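Local coordinates for carbonic anhydrase (Glaciozyma antarctica, PDB 5ZTP), which probably catalyses the reversible hydration of carbon dioxide to bicarbonate in a cold-adapted yeast, at residues E84-H89 / S154-E159; P29-A34 / E53-H58; R65-L70 / A123-P128; I75-L80 / L146-T151. One frame throughout, in Å; residues are numbered along the deposited sequence.

Interaction 1: E84-H89 / S154-E159; sequences EVIVIH and SGYRYE
The Y156 ring receives oxygen atoms at its rim: S154 OG lies there in the ring plane, and V87 O sits near that plane. The methyl CG2 of I86 reaches Y156 CD1 obliquely, at 3.7 Å. It is placed there because it stands anti to its own backbone N, while Y156 CG is anti to its carbonyl carbon (chi1 -70°). A second flat group, the imidazole of H89, points to the other face of the sheet, where ND1 bonds to S133 and NE2 to G64 O; two polar partners would hold the ring against rotation. Behind these side chains lies a parallel pairing between strands 84-90 and 152-158, whose directions differ by 26°, in a central sheet consistent with a beta-class carbonic anhydrase. V87 uses both its backbone N-H and its C=O toward the other strand: its N donates almost straight to S154 O at 2.7 Å (176° at the hydrogen), and its O accepts from Y156 N at 2.7 Å. The flanking bonds run from S154 N to V85 O (3.0 Å) and from Y158 N to H89 O (2.7 Å), whereas that from H89 N to Y156 O is weak. Further along, I88 CG2 packs on Y158 CB at 3.5 Å. Helix 130-143 covers V85 and H89, and the carboxylate of E84 accepts backbone N-H groups of Y3 and A4 of the second subunit.

Interaction 2: P29-A34 / E53-H58; sequences PGKRVA and EGDAHH
P29 sets its CG over the centre of one face of the H57 imidazole, with P29 CG 3.4 Å from the ring centroid and 12° off the normal, a CH-pi contact. H57 points to the face that A34 shares, and with CG anti to the carbonyl carbon (chi1 -84°) its ring comes under P29, while ND1 bonds to S76 OG of helix 66-79. With one face under P29 and one nitrogen held, the ring is probably restrained in rotation; an alanine here, lacking the ring and its bond to S76, would probably loosen P29 and the link to that helix. Backbone bonds carry much of the rest. P29 to R32 form a type I turn, and its N-H groups meet the approach to the other strand: G30 N donates to G54 O at 2.8 Å (164°), and K31 N to D55 O at 2.8 Å, on a lone pair in the carbonyl plane. Beyond the turn, strands 33-38 and 56-61 begin their parallel pairing in the beta-class sheet, with H57 N bound to V33 O at 2.7 Å. V33 CB rests 3.7 Å from A56 CB on the other face. K31 runs alongside D55, with K31 CG 3.7 Å from D55 CB. Yet K31 NZ remains 5.0 Å from D55 OD2, which instead accepts from H52 N. Strand 56-61 is outermost within the chain, and backbone bonds from G54 and H58 pass to the second subunit.

Interaction 3: R65-L70 / A123-P128; sequences RASDAL and ACLEFP
The close part of this contact, between the start of helix 66-79, which follows strand 56-61 of the beta-class sheet, and the loop joining helices 116-119 and 130-143, is built on R65, which bends at chi2 (-60°) and again at chi3 to bring its guanidinium to the loop backbone. R65 NE donates to L125 O at 3.0 Å, and the oxygen lies in the guanidinium plane while the nitrogen lies in the carbonyl plane, with 155° at the hydrogen. Alongside it the F127 ring slides past, its CD2 3.5 Å from R65 NE, with ring and guanidinium planes 82° apart. Lower on the chain, R65 CG packs against L125 CB at 3.9 Å. E126 O also sits in the guanidinium plane, but at 3.7 Å from R65 NH2 it makes no hydrogen bond. The looser, open side is the tip of L125, where L125 CG stands 4.0 Å from OG of S67, a solvent-exposed residue, and L125 CD2 4.0 Å from D68 CB. D68 sends its carboxylate on to R71 of the second subunit, whose side chain also packs on L125 and R65. R65 has a second grip, a salt bridge from NH1 to D137 of helix 130-143, and D137 also accepts from A66 N. One guanidinium thus joins a charged partner and a neutral carbonyl, so its positive charge is probably stabilised by D137 while the loop carbonyl probably helps to orient it.

Interaction 4: I75-L80 / L146-T151; sequences ISQELL and LILPET
Q77 leaves helix 66-79 with CG anti to the carbonyl carbon (chi1 -68°) and then runs extended (chi2 -155°), so that its amide arrives at the type I turn L148-T151, in the loop between helix 130-143 and strand 152-158 of the beta-class fold. The amide bridges the turn with both its polar atoms. Q77 OE1 accepts from L148 N at 2.8 Å on a lone pair in the carbonyl plane, and Q77 NE2, meeting T151 tip to tip, donates to T151 OG1 at 2.8 Å. T151 OG1 accepts this bond and donates its own hydrogen to L148 O; the L148 N-H needs an acceptor, which supports the amide orientation. A leucine here, unable to make either bond, would probably loosen the turn from the helix. Apolar atoms complete the fit: I147 CG2 lies 3.5 Å from Q77 NE2, and L148 CG 3.3 Å from Q77 OE1. E78, one residue on, bends at chi2 past L148 CD2, but its charge belongs chiefly to R110 of the second subunit. Within the turn, L148 O accepts twice from T151, from its backbone N at 3.1 Å and from OG1 at 2.8 Å, the hydroxyl standing 31° above the carbonyl plane.

Interactions 1 and 2 lie in one sheet, whose strands 33-38 and 84-90 are neighbours; with centres about 15 Å apart they meet through backbone bonds between A34 and E84 and I86. Interactions 3 and 4, their centres about 19 Å apart, occupy the beginning and end of one helix, 66-79. That helix also reaches interaction 2 through S76 and H57, the centres of interactions 2 and 4 being about 13 Å apart, and T151 packs on V85 of interaction 1. Along the chain interaction 2 closes before the others open, whereas 1, 3 and 4 cross, tying the middle of the chain to its later part. All four touch the second subunit, so sheet and helix are coupled to the dimer.

Interaction 1: E84-H89 / S154-E159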
loop_
_atom_site.group_PDB
_atom_site.type_symbol
_atom_site.label_atom_id
_atom_site.label_comp_id
_atom_site.label_asym_id
_atom_site.label_seq_id
_atom_site.Cartn_x
_atom_site.Cartn_y
_atom_site.Cartn_z
ATOM N N GLU A 84 -5.291 15.984 0.218
ATOM C CA GLU A 84 -4.544 15.713 1.428
ATOM C C GLU A 84 -3.730 14.450 1.341
ATOM O O GLU A 84 -4.203 13.412 0.875
ATOM C CB GLU A 84 -5.474 15.647 2.632
ATOM C CG GLU A 84 -4.751 15.271 3.916
ATOM C CD GLU A 84 -5.476 15.687 5.164
ATOM O OE1 GLU A 84 -6.696 15.970 5.095
ATOM O OE2 GLU A 84 -4.791 15.725 6.208
ATOM N N VAL A 85 -2.494 14.564 1.819
ATOM C CA VAL A 85 -1.616 13.418 2.043
ATOM C C VAL A 85 -1.166 13.364 3.482
ATOM O O VAL A 85 -0.556 14.303 3.984
ATOM C CB VAL A 85 -0.348 13.496 1.161
ATOM C CG1 VAL A 85 0.567 12.284 1.390
ATOM C CG2 VAL A 85 -0.752 13.629 -0.306
ATOM N N ILE A 86 -1.443 12.246 4.131
ATOM C CA ILE A 86 -0.809 11.920 5.409
ATOM C C ILE A 86 0.249 10.806 5.245
ATOM O O ILE A 86 -0.100 9.687 4.826
ATOM C CB ILE A 86 -1.854 11.425 6.400
ATOM C CG1 ILE A 86 -3.039 12.400 6.458
ATOM C CG2 ILE A 86 -1.220 11.208 7.765
ATOM C CD1 ILE A 86 -4.138 11.996 7.432
ATOM N N VAL A 87 1.528 11.112 5.553
ATOM C CA VAL A 87 2.646 10.108 5.529
ATOM C C VAL A 87 2.786 9.435 6.886
ATOM O O VAL A 87 2.792 10.093 7.911
ATOM C CB VAL A 87 4.037 10.712 5.130
ATOM C CG1 VAL A 87 5.151 9.702 5.313
ATOM C CG2 VAL A 87 4.073 11.138 3.684
ATOM N N ILE A 88 2.892 8.122 6.895
ATOM C CA ILE A 88 3.140 7.415 8.138
ATOM C C ILE A 88 4.295 6.451 7.964
ATOM O O ILE A 88 4.183 5.428 7.256
ATOM C CB ILE A 88 1.923 6.618 8.640
ATOM C CG1 ILE A 88 0.661 7.513 8.697
ATOM C CG2 ILE A 88 2.230 6.015 10.008
ATOM C CD1 ILE A 88 -0.648 6.748 8.840
ATOM N N HIS A 89 5.410 6.827 8.594
ATOM C CA HIS A 89 6.483 5.884 8.902
ATOM C C HIS A 89 6.391 5.450 10.355
ATOM O O HIS A 89 5.791 6.131 11.193
ATOM C CB HIS A 89 7.869 6.482 8.638
ATOM C CG HIS A 89 8.088 6.862 7.214
ATOM N ND1 HIS A 89 9.221 7.513 6.790
ATOM C CD2 HIS A 89 7.302 6.711 6.123
ATOM C CE1 HIS A 89 9.126 7.733 5.493
ATOM N NE2 HIS A 89 7.968 7.261 5.066
ATOM N N SER A 154 1.231 16.137 5.627
ATOM C CA SER A 154 1.708 15.950 6.980
ATOM C C SER A 154 2.311 14.568 7.115
ATOM O O SER A 154 2.024 13.674 6.343
ATOM C CB SER A 154 0.580 16.153 8.009
ATOM O OG SER A 154 -0.678 15.593 7.601
ATOM N N GLY A 155 3.171 14.417 8.110
ATOM C CA GLY A 155 3.914 13.188 8.328
ATOM C C GLY A 155 3.956 12.820 9.801
ATOM O O GLY A 155 4.229 13.677 10.681
ATOM N N TYR A 156 3.695 11.539 10.056
ATOM C CA TYR A 156 3.538 11.018 11.391
ATOM C C TYR A 156 4.378 9.779 11.566
ATOM O O TYR A 156 4.494 8.967 10.643
ATOM C CB TYR A 156 2.077 10.649 11.641
ATOM C CG TYR A 156 1.189 11.857 11.741
ATOM C CD1 TYR A 156 0.794 12.534 10.598
ATOM C CD2 TYR A 156 0.764 12.347 12.979
ATOM C CE1 TYR A 156 0.006 13.680 10.676
ATOM C CE2 TYR A 156 -0.044 13.469 13.063
ATOM C CZ TYR A 156 -0.417 14.147 11.908
ATOM O OH TYR A 156 -1.189 15.296 11.960
ATOM N N ARG A 157 4.974 9.669 12.755
ATOM C CA ARG A 157 5.616 8.463 13.238
ATOM C C ARG A 157 4.569 7.648 13.943
ATOM O O ARG A 157 4.148 7.999 15.045
ATOM C CB ARG A 157 6.720 8.800 14.250
ATOM C CG ARG A 157 7.302 7.575 14.975
ATOM C CD ARG A 157 8.485 7.962 15.843
ATOM N NE ARG A 157 8.013 8.747 16.971
ATOM C CZ ARG A 157 8.634 9.796 17.501
ATOM N NH1 ARG A 157 9.797 10.233 17.023
ATOM N NH2 ARG A 157 8.072 10.423 18.524
ATOM N N TYR A 158 4.153 6.558 13.332
ATOM C CA TYR A 158 3.416 5.557 14.074
ATOM C C TYR A 158 4.344 4.843 15.053
ATOM O O TYR A 158 5.366 4.311 14.634
ATOM C CB TYR A 158 2.782 4.525 13.145
ATOM C CG TYR A 158 1.991 3.480 13.891
ATOM C CD1 TYR A 158 0.747 3.770 14.442
ATOM C CD2 TYR A 158 2.493 2.215 14.064
ATOM C CE1 TYR A 158 0.032 2.822 15.137
ATOM C CE2 TYR A 158 1.782 1.266 14.757
ATOM C CZ TYR A 158 0.556 1.578 15.289
ATOM O OH TYR A 158 -0.114 0.589 15.971
ATOM N N GLU A 159 3.996 4.838 16.343
ATOM C CA GLU A 159 4.725 4.057 17.334
ATOM C C GLU A 159 4.105 2.689 17.563
ATOM O O GLU A 159 3.023 2.585 18.086
ATOM C CB GLU A 159 4.775 4.802 18.642
ATOM C CG GLU A 159 5.984 5.702 18.773
ATOM C CD GLU A 159 5.707 6.869 19.684
ATOM O OE1 GLU A 159 4.921 6.674 20.667
ATOM O OE2 GLU A 159 6.260 7.973 19.395
#

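Interaction 2: P29-A34 / E53-H58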
loop_
_atom_site.group_PDB
_atom_site.type_symbol
_atom_site.label_atom_id
_atom_site.label_comp_id
_atom_site.label_asym_id
_atom_site.label_seq_id
_atom_site.Cartn_x
_atom_site.Cartn_y
_atom_site.Cartn_z
ATOM N N PRO A 29 -12.509 9.069 -2.969
ATOM C CA PRO A 29 -12.519 9.021 -1.493
ATOM C C PRO A 29 -13.230 10.206 -0.835
ATOM O O PRO A 29 -12.950 11.334 -1.172
ATOM C CB PRO A 29 -11.020 9.026 -1.120
ATOM C CG PRO A 29 -10.302 8.633 -2.357
ATOM C CD PRO A 29 -11.127 9.187 -3.479
ATOM N N GLY A 30 -14.115 9.922 0.111
ATOM C CA GLY A 30 -14.878 10.945 0.816
ATOM C C GLY A 30 -14.122 12.066 1.519
ATOM O O GLY A 30 -14.540 13.218 1.436
ATOM N N LYS A 31 -13.038 11.742 2.220
ATOM C CA LYS A 31 -12.250 12.762 2.939
ATOM C C LYS A 31 -11.127 13.366 2.102
ATOM O O LYS A 31 -10.356 14.196 2.592
ATOM C CB LYS A 31 -11.616 12.200 4.202
ATOM C CG LYS A 31 -12.574 11.446 5.082
ATOM C CD LYS A 31 -13.579 12.343 5.758
ATOM C CE LYS A 31 -14.426 11.490 6.698
ATOM N NZ LYS A 31 -15.407 12.340 7.420
ATOM N N ARG A 32 -11.015 12.933 0.857
ATOM C CA ARG A 32 -10.046 13.503 -0.061
ATOM C C ARG A 32 -8.626 13.340 0.472
ATOM O O ARG A 32 -7.807 14.247 0.386
ATOM C CB ARG A 32 -10.388 14.970 -0.299
ATOM C CG ARG A 32 -11.879 15.197 -0.475
ATOM C CD ARG A 32 -12.251 16.640 -0.242
ATOM N NE ARG A 32 -11.978 17.418 -1.427
ATOM C CZ ARG A 32 -11.840 18.727 -1.433
ATOM N NH1 ARG A 32 -11.932 19.440 -0.313
ATOM N NH2 ARG A 32 -11.592 19.330 -2.576
ATOM N N VAL A 33 -8.346 12.162 1.011
ATOM C CA VAL A 33 -7.105 11.898 1.718
ATOM C C VAL A 33 -6.421 10.700 1.102
ATOM O O VAL A 33 -7.081 9.691 0.780
ATOM C CB VAL A 33 -7.339 11.539 3.200
ATOM C CG1 VAL A 33 -6.008 11.405 3.934
ATOM C CG2 VAL A 33 -8.198 12.575 3.900
ATOM N N ALA A 34 -5.097 10.808 0.979
ATOM C CA ALA A 34 -4.290 9.691 0.587
ATOM C C ALA A 34 -3.348 9.407 1.723
ATOM O O ALA A 34 -2.573 10.272 2.116
ATOM C CB ALA A 34 -3.525 10.021 -0.660
ATOM N N GLU A 53 -14.305 2.640 5.492
ATOM C CA GLU A 53 -14.492 2.356 4.107
ATOM C C GLU A 53 -14.989 3.586 3.349
ATOM O O GLU A 53 -16.001 4.175 3.713
ATOM C CB GLU A 53 -15.463 1.183 3.935
ATOM C CG GLU A 53 -14.850 -0.195 4.205
ATOM C CD GLU A 53 -14.861 -0.610 5.669
ATOM O OE1 GLU A 53 -15.010 0.288 6.532
ATOM O OE2 GLU A 53 -14.719 -1.830 5.931
ATOM N N GLY A 54 -14.250 3.950 2.293
ATOM C CA GLY A 54 -14.620 5.016 1.366
ATOM C C GLY A 54 -13.974 6.351 1.684
ATOM O O GLY A 54 -14.061 7.278 0.898
ATOM N N ASP A 55 -13.328 6.480 2.831
ATOM C CA ASP A 55 -12.844 7.793 3.277
ATOM C C ASP A 55 -11.557 8.242 2.580
ATOM O O ASP A 55 -11.439 9.401 2.179
ATOM C CB ASP A 55 -12.653 7.804 4.808
ATOM C CG ASP A 55 -13.970 7.689 5.569
ATOM O OD1 ASP A 55 -15.043 7.665 4.909
ATOM O OD2 ASP A 55 -13.920 7.598 6.825
ATOM N N ALA A 56 -10.590 7.336 2.450
ATOM C CA ALA A 56 -9.248 7.724 2.019
ATOM C C ALA A 56 -8.578 6.653 1.205
ATOM O O ALA A 56 -8.913 5.489 1.307
ATOM C CB ALA A 56 -8.399 8.010 3.231
ATOM N N HIS A 57 -7.600 7.063 0.415
ATOM C CA HIS A 57 -6.782 6.116 -0.287
ATOM C C HIS A 57 -5.681 5.616 0.614
ATOM O O HIS A 57 -5.080 6.395 1.357
ATOM C CB HIS A 57 -6.167 6.734 -1.525
ATOM C CG HIS A 57 -7.075 6.702 -2.706
ATOM N ND1 HIS A 57 -7.154 7.741 -3.610
ATOM C CD2 HIS A 57 -7.958 5.764 -3.119
ATOM C CE1 HIS A 57 -8.051 7.442 -4.532
ATOM N NE2 HIS A 57 -8.552 6.247 -4.256
ATOM N N HIS A 58 -5.410 4.314 0.513
ATOM C CA HIS A 58 -4.380 3.676 1.297
ATOM C C HIS A 58 -3.248 3.144 0.438
ATOM O O HIS A 58 -3.335 2.053 -0.114
ATOM C CB HIS A 58 -5.016 2.584 2.116
ATOM C CG HIS A 58 -6.071 3.100 3.029
ATOM N ND1 HIS A 58 -5.810 3.487 4.325
ATOM C CD2 HIS A 58 -7.386 3.340 2.821
ATOM C CE1 HIS A 58 -6.925 3.918 4.888
ATOM N NE2 HIS A 58 -7.897 3.846 3.995
#

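Interaction 3: R65-L70 / A123-P128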
loop_
_atom_site.group_PDB
_atom_site.type_symbol
_atom_site.label_atom_id
_atom_site.label_comp_id
_atom_site.label_asym_id
_atom_site.label_seq_id
_atom_site.Cartn_x
_atom_site.Cartn_y
_atom_site.Cartn_z
ATOM N N ARG A 65 7.436 4.771 1.683
ATOM C CA ARG A 65 8.203 5.800 1.001
ATOM C C ARG A 65 7.415 6.510 -0.077
ATOM O O ARG A 65 6.820 5.883 -0.941
ATOM C CB ARG A 65 9.498 5.212 0.393
ATOM C CG ARG A 65 10.402 4.542 1.394
ATOM C CD ARG A 65 10.830 5.542 2.461
ATOM N NE ARG A 65 12.285 5.796 2.456
ATOM C CZ ARG A 65 12.880 6.981 2.294
ATOM N NH1 ARG A 65 12.166 8.091 2.097
ATOM N NH2 ARG A 65 14.220 7.037 2.315
ATOM N N ALA A 66 7.488 7.840 -0.021
ATOM C CA ALA A 66 6.806 8.754 -0.944
ATOM C C ALA A 66 7.161 8.493 -2.387
ATOM O O ALA A 66 6.253 8.425 -3.226
ATOM C CB ALA A 66 7.123 10.207 -0.600
ATOM N N SER A 67 8.460 8.374 -2.688
ATOM C CA SER A 67 8.921 8.260 -4.096
ATOM C C SER A 67 8.226 7.098 -4.737
ATOM O O SER A 67 7.729 7.209 -5.847
ATOM C CB SER A 67 10.454 8.070 -4.225
ATOM O OG SER A 67 10.952 6.871 -3.613
ATOM N N ASP A 68 8.172 5.997 -3.996
ATOM C CA ASP A 68 7.556 4.755 -4.463
ATOM C C ASP A 68 6.061 4.885 -4.659
ATOM O O ASP A 68 5.507 4.291 -5.550
ATOM C CB ASP A 68 7.813 3.635 -3.455
ATOM C CG ASP A 68 7.594 2.288 -4.044
ATOM O OD1 ASP A 68 7.796 2.130 -5.250
ATOM O OD2 ASP A 68 7.222 1.371 -3.314
ATOM N N ALA A 69 5.454 5.683 -3.786
ATOM C CA ALA A 69 4.037 5.977 -3.717
ATOM C C ALA A 69 3.603 7.058 -4.704
ATOM O O ALA A 69 2.404 7.310 -4.867
ATOM C CB ALA A 69 3.698 6.441 -2.294
ATOM N N LEU A 70 4.551 7.692 -5.363
ATOM C CA LEU A 70 4.234 8.836 -6.194
ATOM C C LEU A 70 3.255 8.549 -7.363
ATOM O O LEU A 70 2.375 9.341 -7.682
ATOM C CB LEU A 70 5.534 9.401 -6.740
ATOM C CG LEU A 70 5.397 10.607 -7.658
ATOM C CD1 LEU A 70 5.405 11.883 -6.843
ATOM C CD2 LEU A 70 6.554 10.601 -8.623
ATOM N N ALA A 123 16.321 -0.176 -6.148
ATOM C CA ALA A 123 16.656 0.737 -5.083
ATOM C C ALA A 123 15.682 0.368 -3.980
ATOM O O ALA A 123 14.454 0.486 -4.170
ATOM C CB ALA A 123 16.492 2.178 -5.518
ATOM N N CYS A 124 16.212 -0.099 -2.848
ATOM C CA CYS A 124 15.373 -0.494 -1.728
ATOM C C CYS A 124 14.755 0.665 -0.965
ATOM O O CYS A 124 13.687 0.498 -0.382
ATOM C CB CYS A 124 16.134 -1.393 -0.775
ATOM S SG CYS A 124 16.699 -2.896 -1.598
ATOM N N LEU A 125 15.412 1.830 -0.958
ATOM C CA LEU A 125 14.883 3.014 -0.275
ATOM C C LEU A 125 14.900 2.880 1.283
ATOM O O LEU A 125 14.046 3.427 1.980
ATOM C CB LEU A 125 13.458 3.338 -0.751
ATOM C CG LEU A 125 12.939 3.698 -2.158
ATOM C CD1 LEU A 125 13.950 3.457 -3.231
ATOM C CD2 LEU A 125 11.636 3.000 -2.461
ATOM N N GLU A 126 15.911 2.181 1.813
ATOM C CA GLU A 126 16.204 2.110 3.250
ATOM C C GLU A 126 16.457 3.499 3.860
ATOM O O GLU A 126 16.691 4.482 3.159
ATOM C CB GLU A 126 17.401 1.172 3.478
ATOM C CG GLU A 126 18.768 1.711 3.048
ATOM C CD GLU A 126 19.194 1.307 1.666
ATOM O OE1 GLU A 126 18.332 0.981 0.838
ATOM O OE2 GLU A 126 20.420 1.319 1.428
ATOM N N PHE A 127 16.362 3.575 5.177
ATOM C CA PHE A 127 16.678 4.799 5.885
ATOM C C PHE A 127 17.285 4.487 7.235
ATOM O O PHE A 127 17.009 3.440 7.832
ATOM C CB PHE A 127 15.459 5.739 6.044
ATOM C CG PHE A 127 14.180 5.065 6.549
ATOM C CD1 PHE A 127 13.907 4.962 7.930
ATOM C CD2 PHE A 127 13.223 4.581 5.650
ATOM C CE1 PHE A 127 12.742 4.356 8.389
ATOM C CE2 PHE A 127 12.062 3.977 6.108
ATOM C CZ PHE A 127 11.816 3.871 7.477
ATOM N N PRO A 128 18.141 5.397 7.716
ATOM C CA PRO A 128 18.747 5.193 9.003
ATOM C C PRO A 128 17.908 5.793 10.152
ATOM O O PRO A 128 18.092 5.422 11.293
ATOM C CB PRO A 128 20.092 5.907 8.831
ATOM C CG PRO A 128 19.763 7.087 7.965
ATOM C CD PRO A 128 18.654 6.627 7.060
#

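Interaction 4: I75-L80 / L146-T151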
loop_
_atom_site.group_PDB
_atom_site.type_symbol
_atom_site.label_atom_id
_atom_site.label_comp_id
_atom_site.label_asym_id
_atom_site.label_seq_id
_atom_site.Cartn_x
_atom_site.Cartn_y
_atom_site.Cartn_z
ATOM N N ILE A 75 -2.268 9.483 -9.477
ATOM C CA ILE A 75 -3.587 8.975 -9.828
ATOM C C ILE A 75 -4.648 9.377 -8.798
ATOM O O ILE A 75 -5.706 9.886 -9.161
ATOM C CB ILE A 75 -3.531 7.455 -10.038
ATOM C CG1 ILE A 75 -2.798 7.189 -11.357
ATOM C CG2 ILE A 75 -4.928 6.839 -10.038
ATOM C CD1 ILE A 75 -2.161 5.816 -11.460
ATOM N N SER A 76 -4.358 9.198 -7.520
ATOM C CA SER A 76 -5.310 9.604 -6.465
ATOM C C SER A 76 -5.737 11.074 -6.604
ATOM O O SER A 76 -6.916 11.372 -6.571
ATOM C CB SER A 76 -4.729 9.311 -5.066
ATOM O OG SER A 76 -5.484 9.872 -4.020
ATOM N N GLN A 77 -4.774 11.969 -6.798
ATOM C CA GLN A 77 -5.053 13.405 -6.967
ATOM C C GLN A 77 -5.792 13.790 -8.253
ATOM O O GLN A 77 -6.869 14.393 -8.207
ATOM C CB GLN A 77 -3.748 14.209 -6.933
ATOM C CG GLN A 77 -3.050 14.234 -5.579
ATOM C CD GLN A 77 -2.145 15.457 -5.394
ATOM O OE1 GLN A 77 -1.540 15.971 -6.345
ATOM N NE2 GLN A 77 -2.030 15.913 -4.162
ATOM N N GLU A 78 -5.179 13.463 -9.385
ATOM C CA GLU A 78 -5.570 14.008 -10.709
ATOM C C GLU A 78 -6.832 13.327 -11.248
ATOM O O GLU A 78 -7.595 13.896 -12.033
ATOM C CB GLU A 78 -4.433 13.819 -11.740
ATOM C CG GLU A 78 -3.032 14.213 -11.276
ATOM C CD GLU A 78 -2.803 15.716 -11.235
ATOM O OE1 GLU A 78 -3.282 16.427 -12.116
ATOM O OE2 GLU A 78 -2.139 16.209 -10.314
ATOM N N LEU A 79 -7.028 12.086 -10.821
ATOM C CA LEU A 79 -8.186 11.314 -11.224
ATOM C C LEU A 79 -9.288 11.265 -10.171
ATOM O O LEU A 79 -10.447 11.265 -10.515
ATOM C CB LEU A 79 -7.766 9.897 -11.570
ATOM C CG LEU A 79 -7.759 9.607 -13.075
ATOM C CD1 LEU A 79 -6.799 10.485 -13.871
ATOM C CD2 LEU A 79 -7.413 8.145 -13.248
ATOM N N LEU A 80 -8.936 11.224 -8.896
ATOM C CA LEU A 80 -9.929 11.036 -7.843
ATOM C C LEU A 80 -9.843 12.178 -6.784
ATOM O O LEU A 80 -9.293 13.234 -7.083
ATOM C CB LEU A 80 -9.703 9.652 -7.247
ATOM C CG LEU A 80 -9.685 8.553 -8.332
ATOM C CD1 LEU A 80 -9.001 7.273 -7.877
ATOM C CD2 LEU A 80 -11.104 8.267 -8.791
ATOM N N LEU A 146 4.696 17.385 -9.695
ATOM C CA LEU A 146 3.563 16.523 -10.039
ATOM C C LEU A 146 2.507 16.344 -8.956
ATOM O O LEU A 146 1.529 15.672 -9.192
ATOM C CB LEU A 146 4.055 15.154 -10.456
ATOM C CG LEU A 146 4.245 14.961 -11.945
ATOM C CD1 LEU A 146 4.733 16.212 -12.652
ATOM C CD2 LEU A 146 5.193 13.794 -12.152
ATOM N N ILE A 147 2.726 16.905 -7.771
ATOM C CA ILE A 147 1.727 16.955 -6.700
ATOM C C ILE A 147 1.127 18.336 -6.754
ATOM O O ILE A 147 1.832 19.306 -7.006
ATOM C CB ILE A 147 2.372 16.794 -5.314
ATOM C CG1 ILE A 147 3.041 15.440 -5.208
ATOM C CG2 ILE A 147 1.352 16.929 -4.192
ATOM C CD1 ILE A 147 2.066 14.312 -5.088
ATOM N N LEU A 148 -0.171 18.433 -6.521
ATOM C CA LEU A 148 -0.839 19.711 -6.679
ATOM C C LEU A 148 -0.391 20.711 -5.628
ATOM O O LEU A 148 -0.194 20.366 -4.471
ATOM C CB LEU A 148 -2.345 19.541 -6.605
ATOM C CG LEU A 148 -2.938 18.623 -7.662
ATOM C CD1 LEU A 148 -4.412 18.424 -7.334
ATOM C CD2 LEU A 148 -2.695 19.154 -9.072
ATOM N N PRO A 149 -0.239 21.969 -6.030
ATOM C CA PRO A 149 0.291 23.003 -5.125
ATOM C C PRO A 149 -0.572 23.283 -3.855
ATOM O O PRO A 149 -0.053 23.723 -2.816
ATOM C CB PRO A 149 0.364 24.238 -6.038
ATOM C CG PRO A 149 -0.639 23.964 -7.133
ATOM C CD PRO A 149 -0.514 22.498 -7.381
ATOM N N GLU A 150 -1.873 23.012 -3.932
ATOM C CA GLU A 150 -2.760 23.236 -2.784
ATOM C C GLU A 150 -2.773 22.061 -1.774
ATOM O O GLU A 150 -3.459 22.118 -0.761
ATOM C CB GLU A 150 -4.188 23.519 -3.281
ATOM C CG GLU A 150 -4.856 22.347 -4.005
ATOM C CD GLU A 150 -4.908 22.518 -5.511
ATOM O OE1 GLU A 150 -3.849 22.838 -6.132
ATOM O OE2 GLU A 150 -6.016 22.321 -6.059
ATOM N N THR A 151 -2.026 20.997 -2.035
ATOM C CA THR A 151 -2.139 19.803 -1.210
ATOM C C THR A 151 -1.657 20.066 0.215
ATOM O O THR A 151 -0.587 20.629 0.406
ATOM C CB THR A 151 -1.355 18.633 -1.843
ATOM O OG1 THR A 151 -1.774 18.506 -3.203
ATOM C CG2 THR A 151 -1.608 17.313 -1.105
#